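Local atomic coordinates of glycoside hydrolase family 81 (Clostridium thermocellum, PDB entry 6FOP), a protein that probably hydrolyses beta-1,3-glucans such as laminarin, as a family 81 glycoside hydrolase of the Clostridium thermocellum cellulosome. Residues Q491-A503 with I576-L588. Residues are numbered along the deposited sequence; the frame is centred on the assembly and turned at random. Where two conformers were deposited one is given.
Sequences QASSSEAINAWQA and INFLPITAASLYL. Unlike the reference sequence in segment 491-503: Ala492 (reference Glu).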
loop_
_atom_site.group_PDB
_atom_site.type_symbol
_atom_site.label_atom_id
_atom_site.label_comp_id
_atom_site.label_asym_id
_atom_site.label_seq_id
_atom_site.Cartn_x
_atom_site.Cartn_y
_atom_site.Cartn_z
ATOM N N GLN A 491 3.049 6.013 -4.963
ATOM C CA GLN A 491 3.946 5.602 -3.885
ATOM C C GLN A 491 5.340 5.400 -4.508
ATOM O O GLN A 491 5.474 4.687 -5.511
ATOM C CB GLN A 491 3.498 4.347 -3.116
ATOM C CG GLN A 491 4.511 3.941 -2.035
ATOM C CD GLN A 491 3.963 2.924 -1.079
ATOM O OE1 GLN A 491 3.468 3.291 0.004
ATOM N NE2 GLN A 491 4.016 1.645 -1.458
ATOM N N ALA A 492 6.349 6.004 -3.874
ATOM C CA ALA A 492 7.764 5.787 -4.256
ATOM C C ALA A 492 8.325 4.644 -3.383
ATOM O O ALA A 492 8.434 3.514 -3.848
ATOM C CB ALA A 492 8.539 7.089 -4.170
ATOM N N SER A 493 8.574 4.913 -2.102
ATOM C CA SER A 493 9.202 3.923 -1.243
ATOM C C SER A 493 8.231 2.867 -0.707
ATOM O O SER A 493 7.607 3.033 0.361
ATOM C CB SER A 493 9.909 4.583 -0.067
ATOM O OG SER A 493 10.554 3.561 0.730
ATOM N N SER A 494 8.142 1.734 -1.407
ATOM C CA SER A 494 7.402 0.591 -0.874
ATOM C C SER A 494 8.052 0.028 0.399
ATOM O O SER A 494 7.381 -0.532 1.251
ATOM C CB SER A 494 7.233 -0.527 -1.914
ATOM O OG SER A 494 8.479 -1.100 -2.274
ATOM N N SER A 495 9.369 0.168 0.499
ATOM C CA SER A 495 10.081 -0.344 1.663
ATOM C C SER A 495 9.751 0.439 2.924
ATOM O O SER A 495 9.702 -0.155 4.011
ATOM C CB SER A 495 11.589 -0.395 1.359
ATOM O OG SER A 495 12.043 0.788 0.692
ATOM N N GLU A 496 9.508 1.753 2.837
ATOM C CA GLU A 496 9.022 2.461 4.031
ATOM C C GLU A 496 7.585 2.085 4.445
ATOM O O GLU A 496 7.250 2.134 5.627
ATOM C CB GLU A 496 9.175 3.981 3.931
ATOM C CG GLU A 496 10.599 4.430 4.187
ATOM C CD GLU A 496 10.793 5.916 4.310
ATOM O OE1 GLU A 496 9.950 6.671 3.777
ATOM O OE2 GLU A 496 11.826 6.325 4.897
ATOM N N ALA A 497 6.748 1.676 3.492
ATOM C CA ALA A 497 5.428 1.134 3.830
ATOM C C ALA A 497 5.627 -0.201 4.572
ATOM O O ALA A 497 5.068 -0.440 5.648
ATOM C CB ALA A 497 4.606 0.930 2.562
ATOM N N ILE A 498 6.477 -1.056 4.018
ATOM C CA ILE A 498 6.742 -2.371 4.607
ATOM C C ILE A 498 7.394 -2.276 5.988
ATOM O O ILE A 498 7.122 -3.114 6.855
ATOM C CB ILE A 498 7.529 -3.246 3.605
ATOM C CG1 ILE A 498 6.593 -3.688 2.458
ATOM C CG2 ILE A 498 8.214 -4.434 4.271
ATOM C CD1 ILE A 498 7.331 -4.117 1.199
ATOM N N ASN A 499 8.199 -1.235 6.214
ATOM C CA ASN A 499 8.752 -0.996 7.544
ATOM C C ASN A 499 7.640 -0.823 8.569
ATOM O O ASN A 499 7.730 -1.341 9.701
ATOM C CB ASN A 499 9.613 0.252 7.514
ATOM C CG ASN A 499 10.306 0.539 8.833
ATOM O OD1 ASN A 499 10.962 -0.335 9.418
ATOM N ND2 ASN A 499 10.191 1.773 9.291
ATOM N N ALA A 500 6.587 -0.073 8.216
ATOM C CA ALA A 500 5.468 0.071 9.154
ATOM C C ALA A 500 4.796 -1.272 9.406
ATOM O O ALA A 500 4.431 -1.610 10.535
ATOM C CB ALA A 500 4.461 1.073 8.640
ATOM N N TRP A 501 4.616 -2.057 8.356
ATOM C CA TRP A 501 3.899 -3.304 8.489
ATOM C C TRP A 501 4.649 -4.328 9.311
ATOM O O TRP A 501 4.061 -4.976 10.204
ATOM C CB TRP A 501 3.509 -3.865 7.129
ATOM C CG TRP A 501 2.781 -2.926 6.220
ATOM C CD1 TRP A 501 2.790 -3.002 4.875
ATOM C CD2 TRP A 501 1.982 -1.753 6.547
ATOM N NE1 TRP A 501 2.007 -2.016 4.330
ATOM C CE2 TRP A 501 1.513 -1.221 5.320
ATOM C CE3 TRP A 501 1.620 -1.107 7.731
ATOM C CZ2 TRP A 501 0.700 -0.086 5.257
ATOM C CZ3 TRP A 501 0.801 0.026 7.663
ATOM C CH2 TRP A 501 0.346 0.516 6.435
ATOM N N GLN A 502 5.957 -4.436 9.084
ATOM C CA GLN A 502 6.771 -5.340 9.933
ATOM C C GLN A 502 6.755 -4.914 11.386
ATOM O O GLN A 502 6.720 -5.746 12.281
ATOM C CB GLN A 502 8.184 -5.534 9.377
ATOM C CG GLN A 502 9.112 -4.320 9.460
ATOM C CD GLN A 502 9.919 -4.248 10.727
ATOM O OE1 GLN A 502 10.246 -5.261 11.340
ATOM N NE2 GLN A 502 10.287 -3.028 11.092
ATOM N N ALA A 503 6.789 -3.606 11.620
ATOM C CA ALA A 503 6.719 -3.120 12.987
ATOM C C ALA A 503 5.406 -3.516 13.658
ATOM O O ALA A 503 5.394 -3.824 14.849
ATOM C CB ALA A 503 6.889 -1.606 13.028
ATOM N N ILE A 576 15.740 3.816 -2.744
ATOM C CA ILE A 576 14.527 4.201 -2.029
ATOM C C ILE A 576 13.531 3.064 -1.898
ATOM O O ILE A 576 12.599 3.201 -1.124
ATOM C CB ILE A 576 13.803 5.438 -2.621
ATOM C CG1 ILE A 576 13.294 5.195 -4.065
ATOM C CG2 ILE A 576 14.681 6.693 -2.539
ATOM C CD1 ILE A 576 11.958 5.844 -4.333
ATOM N N ASN A 577 13.675 1.978 -2.668
ATOM C CA ASN A 577 12.820 0.810 -2.501
ATOM C C ASN A 577 13.467 -0.327 -1.743
ATOM O O ASN A 577 12.950 -1.427 -1.692
ATOM C CB ASN A 577 12.195 0.388 -3.844
ATOM C CG ASN A 577 10.919 1.136 -4.089
ATOM O OD1 ASN A 577 9.905 0.849 -3.446
ATOM N ND2 ASN A 577 10.981 2.187 -4.913
ATOM N N PHE A 578 14.644 -0.038 -1.183
ATOM C CA PHE A 578 15.278 -0.957 -0.244
ATOM C C PHE A 578 15.182 -0.446 1.187
ATOM O O PHE A 578 14.863 -1.222 2.106
ATOM C CB PHE A 578 16.765 -1.183 -0.585
ATOM C CG PHE A 578 17.059 -1.517 -2.040
ATOM C CD1 PHE A 578 16.141 -2.130 -2.873
ATOM C CD2 PHE A 578 18.306 -1.227 -2.566
ATOM C CE1 PHE A 578 16.449 -2.391 -4.194
ATOM C CE2 PHE A 578 18.620 -1.477 -3.889
ATOM C CZ PHE A 578 17.684 -2.079 -4.714
ATOM N N LEU A 579 15.488 0.831 1.402
ATOM C CA LEU A 579 15.613 1.329 2.773
ATOM C C LEU A 579 14.236 1.632 3.387
ATOM O O LEU A 579 13.289 2.032 2.675
ATOM C CB LEU A 579 16.568 2.517 2.819
ATOM C CG LEU A 579 16.057 3.874 2.362
ATOM C CD1 LEU A 579 15.278 4.599 3.472
ATOM C CD2 LEU A 579 17.242 4.727 1.915
ATOM N N PRO A 580 14.086 1.489 4.701
ATOM C CA PRO A 580 15.103 0.972 5.613
ATOM C C PRO A 580 15.222 -0.544 5.498
ATOM O O PRO A 580 14.228 -1.256 5.423
ATOM C CB PRO A 580 14.568 1.366 6.984
ATOM C CG PRO A 580 13.078 1.320 6.803
ATOM C CD PRO A 580 12.817 1.771 5.391
ATOM N N ILE A 581 16.454 -1.030 5.529
ATOM C CA ILE A 581 16.688 -2.464 5.525
ATOM C C ILE A 581 16.607 -2.960 6.970
ATOM O O ILE A 581 17.422 -2.576 7.798
ATOM C CB ILE A 581 18.013 -2.817 4.804
ATOM C CG1 ILE A 581 17.968 -2.321 3.336
ATOM C CG2 ILE A 581 18.245 -4.311 4.822
ATOM C CD1 ILE A 581 19.251 -2.544 2.557
ATOM N N THR A 582 15.613 -3.807 7.262
ATOM C CA THR A 582 15.414 -4.394 8.587
ATOM C C THR A 582 15.480 -5.911 8.428
ATOM O O THR A 582 15.586 -6.430 7.314
ATOM C CB THR A 582 14.068 -4.004 9.237
ATOM O OG1 THR A 582 12.995 -4.780 8.688
ATOM C CG2 THR A 582 13.779 -2.498 9.102
ATOM N N ALA A 583 15.333 -6.634 9.526
ATOM C CA ALA A 583 15.286 -8.093 9.429
ATOM C C ALA A 583 13.963 -8.625 8.883
ATOM O O ALA A 583 13.741 -9.833 8.879
ATOM C CB ALA A 583 15.606 -8.714 10.783
ATOM N N ALA A 584 13.094 -7.722 8.455
ATOM C CA ALA A 584 11.931 -8.053 7.639
ATOM C C ALA A 584 12.183 -7.808 6.154
ATOM O O ALA A 584 11.273 -7.983 5.351
ATOM C CB ALA A 584 10.715 -7.295 8.141
ATOM N N SER A 585 13.408 -7.428 5.774
ATOM C CA SER A 585 13.701 -7.038 4.389
ATOM C C SER A 585 14.255 -8.155 3.534
ATOM O O SER A 585 14.648 -7.924 2.389
ATOM C CB SER A 585 14.633 -5.835 4.328
ATOM O OG SER A 585 14.064 -4.682 4.912
ATOM N N LEU A 586 14.250 -9.382 4.038
ATOM C CA LEU A 586 14.758 -10.476 3.248
ATOM C C LEU A 586 13.958 -10.708 1.967
ATOM O O LEU A 586 14.480 -11.289 1.016
ATOM C CB LEU A 586 14.855 -11.754 4.069
ATOM C CG LEU A 586 15.840 -11.706 5.267
ATOM C CD1 LEU A 586 15.699 -12.937 6.149
ATOM C CD2 LEU A 586 17.283 -11.534 4.803
ATOM N N TYR A 587 12.697 -10.243 1.938
ATOM C CA TYR A 587 11.889 -10.335 0.728
ATOM C C TYR A 587 12.560 -9.736 -0.476
ATOM O O TYR A 587 12.270 -10.149 -1.593
ATOM C CB TYR A 587 10.502 -9.673 0.914
ATOM C CG TYR A 587 10.537 -8.168 0.954
ATOM C CD1 TYR A 587 10.428 -7.409 -0.225
ATOM C CD2 TYR A 587 10.778 -7.486 2.139
ATOM C CE1 TYR A 587 10.529 -6.032 -0.194
ATOM C CE2 TYR A 587 10.894 -6.122 2.179
ATOM C CZ TYR A 587 10.769 -5.377 1.004
ATOM O OH TYR A 587 10.881 -4.010 1.041
ATOM N N LEU A 588 13.450 -8.766 -0.269
ATOM C CA LEU A 588 14.141 -8.162 -1.403
ATOM C C LEU A 588 14.911 -9.184 -2.229
ATOM O O LEU A 588 15.130 -8.988 -3.424
ATOM C CB LEU A 588 15.121 -7.102 -0.898
ATOM C CG LEU A 588 14.510 -5.838 -0.300
ATOM C CD1 LEU A 588 15.575 -4.977 0.354
ATOM C CD2 LEU A 588 13.758 -5.054 -1.389
HETATM O O HOH W 1 10.536 -2.783 -1.297
HETATM O O HOH W 2 11.487 -1.768 5.481
#
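The N-terminal turn of helix 494-511, in the C-terminal domain of this family 81 enzyme, is held by the loop that follows helix 570-575, with Asn577 and three consecutive serines making the polar junction. Asn577 OD1 takes two bonds from one residue, from Ser494 N at 2.8 Å and from Ser494 OG at 2.7 Å. On the other branch, Asn577 ND2 makes a 3.1 Å hydrogen bond to Ala492 O, well out of the carbonyl plane (52°), and another to Tyr551; together these probably set the amide's rotation. Ala492 is an engineered replacement of glutamate, and its CB packs on Ile576 CD1. Ser493 caps the helix: with OG opposite its own backbone N (chi1 -178°), it accepts from Glu496 N at 3.0 Å while donating to Ile576 O at 2.8 Å. Ser495 OG donates to Leu579 O at 2.7 Å, ahead of the cis peptide to Pro580. Farther along, Pro580 CG rests 3.5 Å from Asn499 CG, and Ala584 CB meets Gln502 CB at 3.3 Å. Ile498 CD1 lies obliquely by the Tyr587 ring, whose OH bonds a water that also donates to Ser494 OG and Asn577 O. The arrangement is a serine N-cap with an inter-helix loop packed on it, in the (alpha/alpha)6 barrel known for family 81.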